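Local coordinates for peptidase M42 (Thaumarchaeota archaeon SCGC AB-539-E09, PDB 5DS0), which probably removes amino acids from the N termini of peptides as a cobalt-bound, dodecameric TET aminopeptidase of the M42 family, at residues Arg58-His66 with Val228-Glu237; Leu253-Gly261 with Leu331-Leu342. All coordinates share one frame; numbering follows the deposited sequence.

Interaction 1: Arg58-His66 with Val228-Glu237; sequences RPRILMAGH and VDPDVALVLE. With CO (cobalt (II) ion), chain T.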
ATOM      1  N   ARG C  58     -17.054 -40.244  48.718  1.00 57.38           N
ATOM      2  CA  ARG C  58     -16.231 -40.266  47.521  1.00 55.50           C
ATOM      3  C   ARG C  58     -16.865 -41.264  46.543  1.00 53.12           C
ATOM      4  O   ARG C  58     -17.405 -42.273  46.992  1.00 54.21           O
ATOM      5  CB  ARG C  58     -14.782 -40.623  47.913  1.00 57.44           C
ATOM      6  CG  ARG C  58     -14.109 -39.459  48.654  1.00 58.91           C
ATOM      7  CD  ARG C  58     -12.674 -39.111  48.276  1.00 59.95           C
ATOM      8  NE  ARG C  58     -12.570 -37.765  47.691  1.00 59.35           N
ATOM      9  CZ  ARG C  58     -12.245 -36.623  48.306  1.00 59.32           C
ATOM     10  NH1 ARG C  58     -12.187 -35.491  47.609  1.00 57.44           N
ATOM     11  NH2 ARG C  58     -11.968 -36.576  49.593  1.00 60.70           N
ATOM     12  N   PRO C  59     -16.835 -41.006  45.231  1.00 50.17           N
ATOM     13  CA  PRO C  59     -16.138 -39.875  44.603  1.00 48.86           C
ATOM     14  C   PRO C  59     -16.932 -38.587  44.632  1.00 47.06           C
ATOM     15  O   PRO C  59     -18.162 -38.616  44.684  1.00 47.90           O
ATOM     16  CB  PRO C  59     -15.984 -40.330  43.153  1.00 48.26           C
ATOM     17  CG  PRO C  59     -17.169 -41.208  42.922  1.00 48.12           C
ATOM     18  CD  PRO C  59     -17.518 -41.851  44.236  1.00 49.42           C
ATOM     19  N   ARG C  60     -16.227 -37.466  44.610  1.00 46.14           N
ATOM     20  CA  ARG C  60     -16.863 -36.161  44.514  1.00 45.43           C
ATOM     21  C   ARG C  60     -16.965 -35.741  43.049  1.00 43.74           C
ATOM     22  O   ARG C  60     -15.947 -35.612  42.361  1.00 42.89           O
ATOM     23  CB  ARG C  60     -16.067 -35.121  45.291  1.00 46.68           C
ATOM     24  CG  ARG C  60     -15.979 -35.400  46.772  1.00 48.64           C
ATOM     25  CD  ARG C  60     -15.297 -34.257  47.501  1.00 50.30           C
ATOM     26  NE  ARG C  60     -15.146 -34.543  48.929  1.00 52.67           N
ATOM     27  CZ  ARG C  60     -14.636 -33.701  49.823  1.00 53.91           C
ATOM     28  NH1 ARG C  60     -14.222 -32.490  49.466  1.00 53.81           N
ATOM     29  NH2 ARG C  60     -14.547 -34.067  51.094  1.00 55.59           N
ATOM     30  N   ILE C  61     -18.201 -35.553  42.587  1.00 42.59           N
ATOM     31  CA  ILE C  61     -18.478 -35.071  41.235  1.00 42.05           C
ATOM     32  C   ILE C  61     -18.708 -33.567  41.286  1.00 41.65           C
ATOM     33  O   ILE C  61     -19.601 -33.100  41.982  1.00 41.06           O
ATOM     34  CB  ILE C  61     -19.772 -35.661  40.620  1.00 41.69           C
ATOM     35  CG1 ILE C  61     -19.954 -37.145  40.928  1.00 42.46           C
ATOM     36  CG2 ILE C  61     -19.782 -35.447  39.125  1.00 41.26           C
ATOM     37  CD1 ILE C  61     -18.836 -38.027  40.459  1.00 42.92           C
ATOM     38  N   LEU C  62     -17.924 -32.815  40.531  1.00 41.83           N
ATOM     39  CA  LEU C  62     -18.137 -31.381  40.423  1.00 41.20           C
ATOM     40  C   LEU C  62     -18.797 -31.065  39.088  1.00 41.09           C
ATOM     41  O   LEU C  62     -18.225 -31.369  38.038  1.00 41.31           O
ATOM     42  CB  LEU C  62     -16.810 -30.633  40.546  1.00 41.01           C
ATOM     43  CG  LEU C  62     -16.844 -29.121  40.309  1.00 40.35           C
ATOM     44  CD1 LEU C  62     -17.913 -28.439  41.138  1.00 40.51           C
ATOM     45  CD2 LEU C  62     -15.492 -28.509  40.615  1.00 40.87           C
HETATM   46  N   MSE C  63     -19.989 -30.479  39.135  1.00 48.43           N
HETATM   47  CA  MSE C  63     -20.603 -29.905  37.956  1.00 48.77           C
HETATM   48  C   MSE C  63     -20.533 -28.422  38.074  1.00 47.41           C
HETATM   49  O   MSE C  63     -20.880 -27.868  39.110  1.00 49.60           O
HETATM   50  CB  MSE C  63     -22.062 -30.245  37.856  1.00 51.54           C
HETATM   51  CG  MSE C  63     -22.295 -31.712  37.557  1.00 55.94           C
HETATM   52 SE   MSE C  63     -24.156 -31.875  36.920  0.85 62.33          SE
HETATM   53  CE  MSE C  63     -25.104 -31.695  38.637  1.00 62.45           C
ATOM     54  N   ALA C  64     -20.108 -27.744  37.019  1.00 45.12           N
ATOM     55  CA  ALA C  64     -19.929 -26.305  37.085  1.00 44.26           C
ATOM     56  C   ALA C  64     -20.508 -25.610  35.874  1.00 42.75           C
ATOM     57  O   ALA C  64     -20.312 -26.062  34.749  1.00 43.13           O
ATOM     58  CB  ALA C  64     -18.457 -25.972  37.204  1.00 45.06           C
ATOM     59  N   GLY C  65     -21.229 -24.519  36.118  1.00 41.53           N
ATOM     60  CA  GLY C  65     -21.677 -23.611  35.056  1.00 40.42           C
ATOM     61  C   GLY C  65     -21.569 -22.185  35.546  1.00 39.88           C
ATOM     62  O   GLY C  65     -22.064 -21.869  36.617  1.00 41.11           O
ATOM     63  N   HIS C  66     -20.896 -21.323  34.798  1.00 38.80           N
ATOM     64  CA  HIS C  66     -20.636 -19.976  35.299  1.00 38.36           C
ATOM     65  C   HIS C  66     -21.847 -19.074  35.126  1.00 37.73           C
ATOM     66  O   HIS C  66     -22.497 -19.092  34.086  1.00 37.19           O
ATOM     67  CB  HIS C  66     -19.361 -19.360  34.681  1.00 38.24           C
ATOM     68  CG  HIS C  66     -19.450 -19.061  33.216  1.00 37.33           C
ATOM     69  ND1 HIS C  66     -19.911 -17.858  32.728  1.00 36.84           N
ATOM     70  CD2 HIS C  66     -19.080 -19.787  32.134  1.00 37.21           C
ATOM     71  CE1 HIS C  66     -19.845 -17.864  31.407  1.00 36.58           C
ATOM     72  NE2 HIS C  66     -19.350 -19.025  31.021  1.00 36.85           N
ATOM     73  N   VAL C 228     -13.689 -27.752  46.811  1.00 42.60           N
ATOM     74  CA  VAL C 228     -14.391 -29.026  46.646  1.00 42.77           C
ATOM     75  C   VAL C 228     -13.484 -30.260  46.645  1.00 43.84           C
ATOM     76  O   VAL C 228     -13.882 -31.294  47.177  1.00 45.34           O
ATOM     77  CB  VAL C 228     -15.213 -29.015  45.356  1.00 42.68           C
ATOM     78  CG1 VAL C 228     -15.842 -30.376  45.095  1.00 42.70           C
ATOM     79  CG2 VAL C 228     -16.288 -27.946  45.433  1.00 42.20           C
ATOM     80  N   ASP C 229     -12.276 -30.159  46.075  1.00 43.97           N
ATOM     81  CA  ASP C 229     -11.364 -31.319  45.922  1.00 43.43           C
ATOM     82  C   ASP C 229     -12.065 -32.440  45.146  1.00 41.87           C
ATOM     83  O   ASP C 229     -12.266 -33.536  45.659  1.00 41.46           O
ATOM     84  CB  ASP C 229     -10.845 -31.815  47.302  1.00 44.68           C
ATOM     85  CG  ASP C 229      -9.724 -32.875  47.193  1.00 45.73           C
ATOM     86  OD1 ASP C 229      -9.125 -33.034  46.106  1.00 45.75           O
ATOM     87  OD2 ASP C 229      -9.452 -33.552  48.217  1.00 45.70           O
ATOM     88  N   PRO C 230     -12.449 -32.160  43.899  1.00 41.42           N
ATOM     89  CA  PRO C 230     -13.237 -33.117  43.133  1.00 40.98           C
ATOM     90  C   PRO C 230     -12.421 -34.279  42.584  1.00 40.93           C
ATOM     91  O   PRO C 230     -11.232 -34.115  42.273  1.00 40.93           O
ATOM     92  CB  PRO C 230     -13.771 -32.265  41.985  1.00 40.73           C
ATOM     93  CG  PRO C 230     -12.688 -31.264  41.743  1.00 40.79           C
ATOM     94  CD  PRO C 230     -12.127 -30.957  43.106  1.00 41.52           C
ATOM     95  N   ASP C 231     -13.075 -35.428  42.433  1.00 40.81           N
ATOM     96  CA  ASP C 231     -12.462 -36.617  41.835  1.00 41.40           C
ATOM     97  C   ASP C 231     -12.760 -36.733  40.328  1.00 40.72           C
ATOM     98  O   ASP C 231     -12.026 -37.402  39.589  1.00 41.71           O
ATOM     99  CB  ASP C 231     -12.933 -37.867  42.571  1.00 42.44           C
ATOM    100  CG  ASP C 231     -12.481 -37.890  44.012  1.00 44.17           C
ATOM    101  OD1 ASP C 231     -11.261 -37.987  44.244  1.00 43.89           O
ATOM    102  OD2 ASP C 231     -13.343 -37.776  44.922  1.00 46.84           O
ATOM    103  N   VAL C 232     -13.849 -36.111  39.890  1.00 39.45           N
ATOM    104  CA  VAL C 232     -14.195 -36.028  38.482  1.00 38.95           C
ATOM    105  C   VAL C 232     -15.048 -34.778  38.273  1.00 39.05           C
ATOM    106  O   VAL C 232     -15.813 -34.393  39.159  1.00 39.20           O
ATOM    107  CB  VAL C 232     -14.953 -37.293  38.015  1.00 38.67           C
ATOM    108  CG1 VAL C 232     -16.148 -37.558  38.897  1.00 38.63           C
ATOM    109  CG2 VAL C 232     -15.404 -37.180  36.570  1.00 38.54           C
ATOM    110  N   ALA C 233     -14.947 -34.165  37.095  1.00 38.37           N
ATOM    111  CA  ALA C 233     -15.675 -32.933  36.829  1.00 37.60           C
ATOM    112  C   ALA C 233     -16.443 -32.943  35.513  1.00 36.58           C
ATOM    113  O   ALA C 233     -15.914 -33.336  34.480  1.00 36.54           O
ATOM    114  CB  ALA C 233     -14.711 -31.767  36.858  1.00 37.95           C
ATOM    115  N   LEU C 234     -17.684 -32.465  35.562  1.00 36.05           N
ATOM    116  CA  LEU C 234     -18.494 -32.254  34.370  1.00 35.45           C
ATOM    117  C   LEU C 234     -18.763 -30.771  34.248  1.00 35.33           C
ATOM    118  O   LEU C 234     -19.527 -30.217  35.017  1.00 35.87           O
ATOM    119  CB  LEU C 234     -19.819 -32.975  34.475  1.00 35.67           C
ATOM    120  CG  LEU C 234     -19.785 -34.462  34.787  1.00 36.57           C
ATOM    121  CD1 LEU C 234     -21.212 -34.986  34.886  1.00 37.20           C
ATOM    122  CD2 LEU C 234     -18.998 -35.229  33.735  1.00 37.01           C
ATOM    123  N   VAL C 235     -18.108 -30.112  33.307  1.00 35.30           N
ATOM    124  CA  VAL C 235     -18.324 -28.699  33.115  1.00 34.88           C
ATOM    125  C   VAL C 235     -19.368 -28.499  32.044  1.00 35.14           C
ATOM    126  O   VAL C 235     -19.299 -29.100  30.974  1.00 35.07           O
ATOM    127  CB  VAL C 235     -17.027 -28.002  32.729  1.00 35.04           C
ATOM    128  CG1 VAL C 235     -17.298 -26.571  32.318  1.00 35.24           C
ATOM    129  CG2 VAL C 235     -16.072 -28.042  33.899  1.00 35.61           C
ATOM    130  N   LEU C 236     -20.348 -27.659  32.347  1.00 36.29           N
ATOM    131  CA  LEU C 236     -21.439 -27.366  31.422  1.00 36.99           C
ATOM    132  C   LEU C 236     -21.246 -25.990  30.859  1.00 37.36           C
ATOM    133  O   LEU C 236     -21.064 -25.040  31.602  1.00 39.75           O
ATOM    134  CB  LEU C 236     -22.761 -27.435  32.144  1.00 37.92           C
ATOM    135  CG  LEU C 236     -22.993 -28.839  32.680  1.00 38.77           C
ATOM    136  CD1 LEU C 236     -23.906 -28.886  33.895  1.00 39.92           C
ATOM    137  CD2 LEU C 236     -23.549 -29.692  31.575  1.00 38.61           C
ATOM    138  N   GLU C 237     -21.240 -25.893  29.543  1.00 37.15           N
ATOM    139  CA  GLU C 237     -20.968 -24.643  28.856  1.00 36.63           C
ATOM    140  C   GLU C 237     -21.880 -24.555  27.642  1.00 37.27           C
ATOM    141  O   GLU C 237     -22.684 -25.452  27.389  1.00 37.72           O
ATOM    142  CB  GLU C 237     -19.507 -24.573  28.403  1.00 35.65           C
ATOM    143  CG  GLU C 237     -18.586 -23.675  29.222  1.00 35.98           C
ATOM    144  CD  GLU C 237     -18.873 -22.164  29.181  1.00 35.19           C
ATOM    145  OE1 GLU C 237     -19.784 -21.690  28.489  1.00 33.75           O
ATOM    146  OE2 GLU C 237     -18.118 -21.435  29.853  1.00 35.29           O
TER
HETATM  147 CO    CO T 401     -18.812 -19.497  29.058  1.00 22.75          CO
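Arg-58 and Asp-231 meet at about a right angle where two parallel strands begin, with guanidinium and carboxylate planes 86° apart. NE of Arg-58 lies 2.9 Å from OD2 of Asp-231 in a straight salt-bridge bond, on the syn lone pair of that oxygen. The anti lone pair takes the backbone N of Arg-60, also at 2.9 Å, so two bonds grip OD2 and probably limit the rotation of the carboxylate. A looser salt bridge, 3.4 Å from Arg-58 NH1 to Asp-229 OD2, widens the network. Arg-60 keeps its chain extended from CG to NE and places NE above one face of the Arg-58 guanidinium, offset toward its rim; its NH1 reaches Val-228 O at 2.6 Å, from above the carbonyl plane.

Beyond, the strands pair as a parallel ladder, Leu-62 N to Val-232 O and Leu-234 N to Leu-62 O among its rungs. Leu-62 lies alongside Pro-230, CB to CB 3.7 Å, on the face where Ile-305 packs; on the other face Met-63 crosses Leu-234 obliquely. At the far end the ring of His-66 and the carboxylate of Glu-237 are turned 55° apart and converge on one cobalt ion. His-66 NE2 binds it at 2.1 Å, and Glu-237 brings both oxygens, OE2 at 2.2 Å; ND1 of His-66 is hydrogen-bonded to Asp-68 O. Asp-180 supplies a further ligand and Glu-214 also belongs to the site, one half of the two-cobalt centre that Asp-180 shares, at the C-terminal ends of parallel strands, as in M42 and related metallo-exopeptidases.

Interaction 2: Leu253-Gly261 with Leu331-Leu342; sequences LTKMGKGPG and LSLKDTENAIRL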
ATOM      1  N   LEU C 253     -18.643 -27.440  14.633  1.00 57.18           N
ATOM      2  CA  LEU C 253     -19.311 -28.694  14.345  1.00 57.25           C
ATOM      3  C   LEU C 253     -20.771 -28.754  14.798  1.00 55.56           C
ATOM      4  O   LEU C 253     -21.556 -29.454  14.164  1.00 55.94           O
ATOM      5  CB  LEU C 253     -18.539 -29.866  14.970  1.00 56.84           C
ATOM      6  CG  LEU C 253     -17.211 -30.210  14.281  1.00 58.70           C
ATOM      7  CD1 LEU C 253     -16.250 -30.879  15.258  1.00 59.13           C
ATOM      8  CD2 LEU C 253     -17.424 -31.050  13.025  1.00 57.58           C
ATOM      9  N   THR C 254     -21.133 -28.054  15.880  1.00 50.46           N
ATOM     10  CA  THR C 254     -22.437 -28.273  16.507  1.00 47.77           C
ATOM     11  C   THR C 254     -23.554 -27.499  15.841  1.00 47.15           C
ATOM     12  O   THR C 254     -23.340 -26.417  15.307  1.00 45.71           O
ATOM     13  CB  THR C 254     -22.438 -27.932  17.999  1.00 47.62           C
ATOM     14  OG1 THR C 254     -21.984 -26.594  18.192  1.00 47.55           O
ATOM     15  CG2 THR C 254     -21.530 -28.866  18.748  1.00 48.23           C
ATOM     16  N   LYS C 255     -24.742 -28.093  15.874  1.00 46.78           N
ATOM     17  CA  LYS C 255     -25.947 -27.499  15.326  1.00 48.20           C
ATOM     18  C   LYS C 255     -27.022 -27.430  16.390  1.00 45.22           C
ATOM     19  O   LYS C 255     -27.200 -28.363  17.173  1.00 46.06           O
ATOM     20  CB  LYS C 255     -26.442 -28.331  14.143  1.00 52.45           C
ATOM     21  CG  LYS C 255     -25.433 -28.442  13.010  1.00 57.92           C
ATOM     22  CD  LYS C 255     -26.021 -29.076  11.766  1.00 63.94           C
ATOM     23  CE  LYS C 255     -25.125 -28.901  10.549  1.00 68.55           C
ATOM     24  NZ  LYS C 255     -25.053 -27.499  10.046  1.00 73.44           N
HETATM   25  N   MSE C 256     -27.742 -26.326  16.427  1.00 42.77           N
HETATM   26  CA  MSE C 256     -28.794 -26.153  17.410  1.00 41.32           C
HETATM   27  C   MSE C 256     -29.886 -27.119  17.068  1.00 40.91           C
HETATM   28  O   MSE C 256     -30.341 -27.187  15.923  1.00 41.64           O
HETATM   29  CB  MSE C 256     -29.297 -24.721  17.376  1.00 41.42           C
HETATM   30  CG  MSE C 256     -30.330 -24.456  18.452  1.00 41.76           C
HETATM   31 SE   MSE C 256     -31.111 -22.666  18.211  0.81 44.68          SE
HETATM   32  CE  MSE C 256     -32.281 -22.937  16.652  1.00 44.29           C
ATOM     33  N   GLY C 257     -30.303 -27.898  18.059  1.00 40.20           N
ATOM     34  CA  GLY C 257     -31.395 -28.860  17.893  1.00 40.76           C
ATOM     35  C   GLY C 257     -30.982 -30.295  17.635  1.00 40.85           C
ATOM     36  O   GLY C 257     -31.819 -31.179  17.655  1.00 42.39           O
ATOM     37  N   LYS C 258     -29.694 -30.530  17.426  1.00 41.14           N
ATOM     38  CA  LYS C 258     -29.165 -31.867  17.157  1.00 41.52           C
ATOM     39  C   LYS C 258     -28.509 -32.489  18.390  1.00 38.91           C
ATOM     40  O   LYS C 258     -27.809 -33.489  18.287  1.00 38.10           O
ATOM     41  CB  LYS C 258     -28.162 -31.799  16.012  1.00 43.62           C
ATOM     42  CG  LYS C 258     -28.789 -31.445  14.683  1.00 46.94           C
ATOM     43  CD  LYS C 258     -29.410 -32.674  14.048  1.00 51.16           C
ATOM     44  CE  LYS C 258     -30.718 -32.343  13.343  1.00 55.20           C
ATOM     45  NZ  LYS C 258     -31.340 -33.593  12.829  1.00 57.00           N
ATOM     46  N   GLY C 259     -28.744 -31.899  19.555  1.00 37.41           N
ATOM     47  CA  GLY C 259     -28.368 -32.521  20.829  1.00 36.58           C
ATOM     48  C   GLY C 259     -27.222 -31.823  21.519  1.00 35.40           C
ATOM     49  O   GLY C 259     -26.543 -31.015  20.916  1.00 35.06           O
ATOM     50  N   PRO C 260     -26.995 -32.133  22.799  1.00 35.08           N
ATOM     51  CA  PRO C 260     -25.861 -31.542  23.488  1.00 34.59           C
ATOM     52  C   PRO C 260     -24.552 -31.951  22.852  1.00 34.25           C
ATOM     53  O   PRO C 260     -24.486 -32.949  22.135  1.00 34.83           O
ATOM     54  CB  PRO C 260     -25.956 -32.117  24.898  1.00 34.97           C
ATOM     55  CG  PRO C 260     -26.784 -33.349  24.756  1.00 35.80           C
ATOM     56  CD  PRO C 260     -27.773 -33.009  23.686  1.00 36.00           C
ATOM     57  N   GLY C 261     -23.519 -31.166  23.116  1.00 33.40           N
ATOM     58  CA  GLY C 261     -22.209 -31.424  22.567  1.00 32.88           C
ATOM     59  C   GLY C 261     -21.283 -32.006  23.606  1.00 32.58           C
ATOM     60  O   GLY C 261     -21.511 -31.886  24.807  1.00 32.45           O
ATOM     61  N   LEU C 331     -31.075 -20.672  21.816  1.00 30.98           N
ATOM     62  CA  LEU C 331     -30.760 -22.087  22.022  1.00 31.70           C
ATOM     63  C   LEU C 331     -32.021 -22.945  22.021  1.00 32.04           C
ATOM     64  O   LEU C 331     -33.115 -22.422  22.163  1.00 31.49           O
ATOM     65  CB  LEU C 331     -29.932 -22.292  23.304  1.00 31.73           C
ATOM     66  CG  LEU C 331     -30.479 -21.846  24.657  1.00 32.04           C
ATOM     67  CD1 LEU C 331     -31.594 -22.757  25.144  1.00 33.14           C
ATOM     68  CD2 LEU C 331     -29.365 -21.856  25.673  1.00 31.97           C
ATOM     69  N   SER C 332     -31.830 -24.257  21.874  1.00 32.83           N
ATOM     70  CA  SER C 332     -32.933 -25.219  21.807  1.00 33.90           C
ATOM     71  C   SER C 332     -33.299 -25.764  23.190  1.00 34.04           C
ATOM     72  O   SER C 332     -32.442 -26.259  23.911  1.00 33.71           O
ATOM     73  CB  SER C 332     -32.546 -26.375  20.899  1.00 34.46           C
ATOM     74  OG  SER C 332     -33.389 -27.497  21.093  1.00 36.96           O
ATOM     75  N   LEU C 333     -34.573 -25.684  23.554  1.00 35.05           N
ATOM     76  CA  LEU C 333     -35.041 -26.238  24.827  1.00 35.57           C
ATOM     77  C   LEU C 333     -34.944 -27.752  24.849  1.00 36.93           C
ATOM     78  O   LEU C 333     -34.783 -28.346  25.912  1.00 37.21           O
ATOM     79  CB  LEU C 333     -36.475 -25.821  25.110  1.00 36.19           C
ATOM     80  CG  LEU C 333     -36.618 -24.323  25.330  1.00 36.37           C
ATOM     81  CD1 LEU C 333     -38.082 -23.985  25.523  1.00 37.76           C
ATOM     82  CD2 LEU C 333     -35.800 -23.848  26.528  1.00 35.89           C
ATOM     83  N   LYS C 334     -35.055 -28.366  23.674  1.00 38.08           N
ATOM     84  CA  LYS C 334     -34.891 -29.791  23.530  1.00 38.81           C
ATOM     85  C   LYS C 334     -33.452 -30.216  23.835  1.00 38.33           C
ATOM     86  O   LYS C 334     -33.248 -31.187  24.564  1.00 38.54           O
ATOM     87  CB  LYS C 334     -35.275 -30.209  22.126  1.00 40.20           C
ATOM     88  CG  LYS C 334     -35.335 -31.708  21.936  1.00 41.79           C
ATOM     89  CD  LYS C 334     -35.417 -32.064  20.469  1.00 43.80           C
ATOM     90  CE  LYS C 334     -35.349 -33.570  20.302  1.00 46.08           C
ATOM     91  NZ  LYS C 334     -35.153 -33.957  18.872  1.00 48.07           N
ATOM     92  N   ASP C 335     -32.471 -29.510  23.274  1.00 37.93           N
ATOM     93  CA  ASP C 335     -31.061 -29.784  23.575  1.00 38.41           C
ATOM     94  C   ASP C 335     -30.802 -29.685  25.081  1.00 37.32           C
ATOM     95  O   ASP C 335     -30.114 -30.524  25.666  1.00 36.85           O
ATOM     96  CB  ASP C 335     -30.135 -28.775  22.886  1.00 40.21           C
ATOM     97  CG  ASP C 335     -30.014 -28.976  21.368  1.00 43.13           C
ATOM     98  OD1 ASP C 335     -30.402 -30.054  20.849  1.00 47.05           O
ATOM     99  OD2 ASP C 335     -29.512 -28.023  20.690  1.00 44.16           O
ATOM    100  N   THR C 336     -31.355 -28.641  25.696  1.00 36.75           N
ATOM    101  CA  THR C 336     -31.226 -28.394  27.128  1.00 35.95           C
ATOM    102  C   THR C 336     -31.779 -29.571  27.932  1.00 36.80           C
ATOM    103  O   THR C 336     -31.133 -30.079  28.845  1.00 36.03           O
ATOM    104  CB  THR C 336     -31.989 -27.111  27.519  1.00 35.78           C
ATOM    105  OG1 THR C 336     -31.504 -26.040  26.724  1.00 35.06           O
ATOM    106  CG2 THR C 336     -31.803 -26.760  28.981  1.00 35.10           C
ATOM    107  N   GLU C 337     -32.987 -29.995  27.587  1.00 38.15           N
ATOM    108  CA  GLU C 337     -33.601 -31.123  28.250  1.00 39.77           C
ATOM    109  C   GLU C 337     -32.698 -32.353  28.178  1.00 38.56           C
ATOM    110  O   GLU C 337     -32.509 -33.062  29.169  1.00 38.15           O
ATOM    111  CB  GLU C 337     -34.972 -31.401  27.623  1.00 42.69           C
ATOM    112  CG  GLU C 337     -35.702 -32.615  28.180  1.00 46.17           C
ATOM    113  CD  GLU C 337     -35.888 -32.573  29.693  1.00 48.72           C
ATOM    114  OE1 GLU C 337     -35.851 -31.453  30.279  1.00 50.14           O
ATOM    115  OE2 GLU C 337     -36.107 -33.656  30.297  1.00 49.96           O
ATOM    116  N   ASN C 338     -32.169 -32.620  26.992  1.00 37.97           N
ATOM    117  CA  ASN C 338     -31.299 -33.766  26.795  1.00 37.83           C
ATOM    118  C   ASN C 338     -30.002 -33.657  27.570  1.00 37.21           C
ATOM    119  O   ASN C 338     -29.447 -34.672  27.987  1.00 37.58           O
ATOM    120  CB  ASN C 338     -31.005 -33.977  25.310  1.00 37.65           C
ATOM    121  CG  ASN C 338     -32.083 -34.772  24.610  1.00 38.73           C
ATOM    122  OD1 ASN C 338     -32.730 -35.630  25.211  1.00 39.69           O
ATOM    123  ND2 ASN C 338     -32.253 -34.524  23.327  1.00 39.38           N
ATOM    124  N   ALA C 339     -29.496 -32.445  27.734  1.00 36.30           N
ATOM    125  CA  ALA C 339     -28.303 -32.257  28.550  1.00 35.85           C
ATOM    126  C   ALA C 339     -28.596 -32.614  29.990  1.00 36.15           C
ATOM    127  O   ALA C 339     -27.780 -33.234  30.662  1.00 35.38           O
ATOM    128  CB  ALA C 339     -27.815 -30.824  28.454  1.00 36.21           C
ATOM    129  N   ILE C 340     -29.784 -32.242  30.460  1.00 37.46           N
ATOM    130  CA  ILE C 340     -30.198 -32.595  31.812  1.00 38.35           C
ATOM    131  C   ILE C 340     -30.303 -34.118  31.943  1.00 40.18           C
ATOM    132  O   ILE C 340     -29.759 -34.702  32.880  1.00 39.81           O
ATOM    133  CB  ILE C 340     -31.531 -31.945  32.213  1.00 38.56           C
ATOM    134  CG1 ILE C 340     -31.372 -30.437  32.330  1.00 37.77           C
ATOM    135  CG2 ILE C 340     -31.989 -32.521  33.543  1.00 39.52           C
ATOM    136  CD1 ILE C 340     -32.697 -29.712  32.379  1.00 38.64           C
ATOM    137  N   ARG C 341     -30.986 -34.761  30.996  1.00 42.29           N
ATOM    138  CA  ARG C 341     -31.087 -36.220  30.993  1.00 42.98           C
ATOM    139  C   ARG C 341     -29.702 -36.858  31.034  1.00 41.98           C
ATOM    140  O   ARG C 341     -29.448 -37.761  31.825  1.00 43.15           O
ATOM    141  CB  ARG C 341     -31.824 -36.715  29.762  1.00 45.29           C
ATOM    142  CG  ARG C 341     -33.319 -36.514  29.799  1.00 48.41           C
ATOM    143  CD  ARG C 341     -33.966 -37.089  28.551  1.00 52.15           C
ATOM    144  NE  ARG C 341     -35.211 -36.391  28.192  1.00 58.67           N
ATOM    145  CZ  ARG C 341     -36.459 -36.832  28.437  1.00 62.94           C
ATOM    146  NH1 ARG C 341     -37.509 -36.112  28.028  1.00 62.41           N
ATOM    147  NH2 ARG C 341     -36.677 -37.954  29.132  1.00 66.47           N
ATOM    148  N   LEU C 342     -28.810 -36.377  30.184  1.00 40.54           N
ATOM    149  CA  LEU C 342     -27.489 -36.963  30.070  1.00 40.74           C
ATOM    150  C   LEU C 342     -26.694 -36.880  31.376  1.00 41.03           C
ATOM    151  O   LEU C 342     -26.086 -37.872  31.782  1.00 42.88           O
ATOM    152  CB  LEU C 342     -26.701 -36.283  28.950  1.00 39.64           C
ATOM    153  CG  LEU C 342     -25.265 -36.767  28.759  1.00 39.18           C
ATOM    154  CD1 LEU C 342     -25.224 -38.252  28.442  1.00 39.08           C
ATOM    155  CD2 LEU C 342     -24.578 -35.964  27.665  1.00 39.27           C
TER
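With chi1 at -73°, the CG of Asp-335 stands anti to its own carbonyl carbon, and a small chi2 turns both carboxylate oxygens toward the backbone of Gly-257 and Gly-259. The carboxylate thus clasps the type II beta turn Lys-255 to Lys-258, and the residue that follows it, from the first turn of a helix. OD2 takes Gly-257 N at 2.8 Å on its syn side, while Gly-259 N reaches OD1 from above the carboxylate plane in a bent bond, 134° at the hydrogen. Cut back to an alanine, this position is likely to leave the amides of Gly-257 and Gly-259 without their acceptor and the loop less firmly tied to the helix.

Ser-332 is the N-cap: its OG accepts from Asp-335 N, so the same residue is held by its backbone as well as by its side chain. Met-256, a selenomethionine, swings its CG anti to the backbone N (chi1 -176°) and runs beside Ser-332, its SE lying over the backbone of Leu-331. Further along the helix Pro-260 lies across Asn-338 at about a right angle, with CD of Pro-260 3.7 Å from CB of Asn-338.

Overall arrangement
From the N terminus, the chain runs through strand 60-66, and segment 228-237, 162 residues further on, brings it back into strand 232-240. Interaction 1 closes that long excursion, which takes in the six-stranded barrel, helix 179-197 and strand 205-211, the other neighbour of strand 60-66. Interaction 2 opens only afterwards: the loop at 253-261 leads into strand 261-263, and segment 331-342, 70 residues on, meets it from the end of strand 329-332 and the start of helix 333-349. The two loops therefore follow in series, neither nested nor crossed. Their centres lie 20 Å apart, yet both reach the same mixed sheet, where strand 314-322 joins strand 232-240 to strands 261-263 and 329-332.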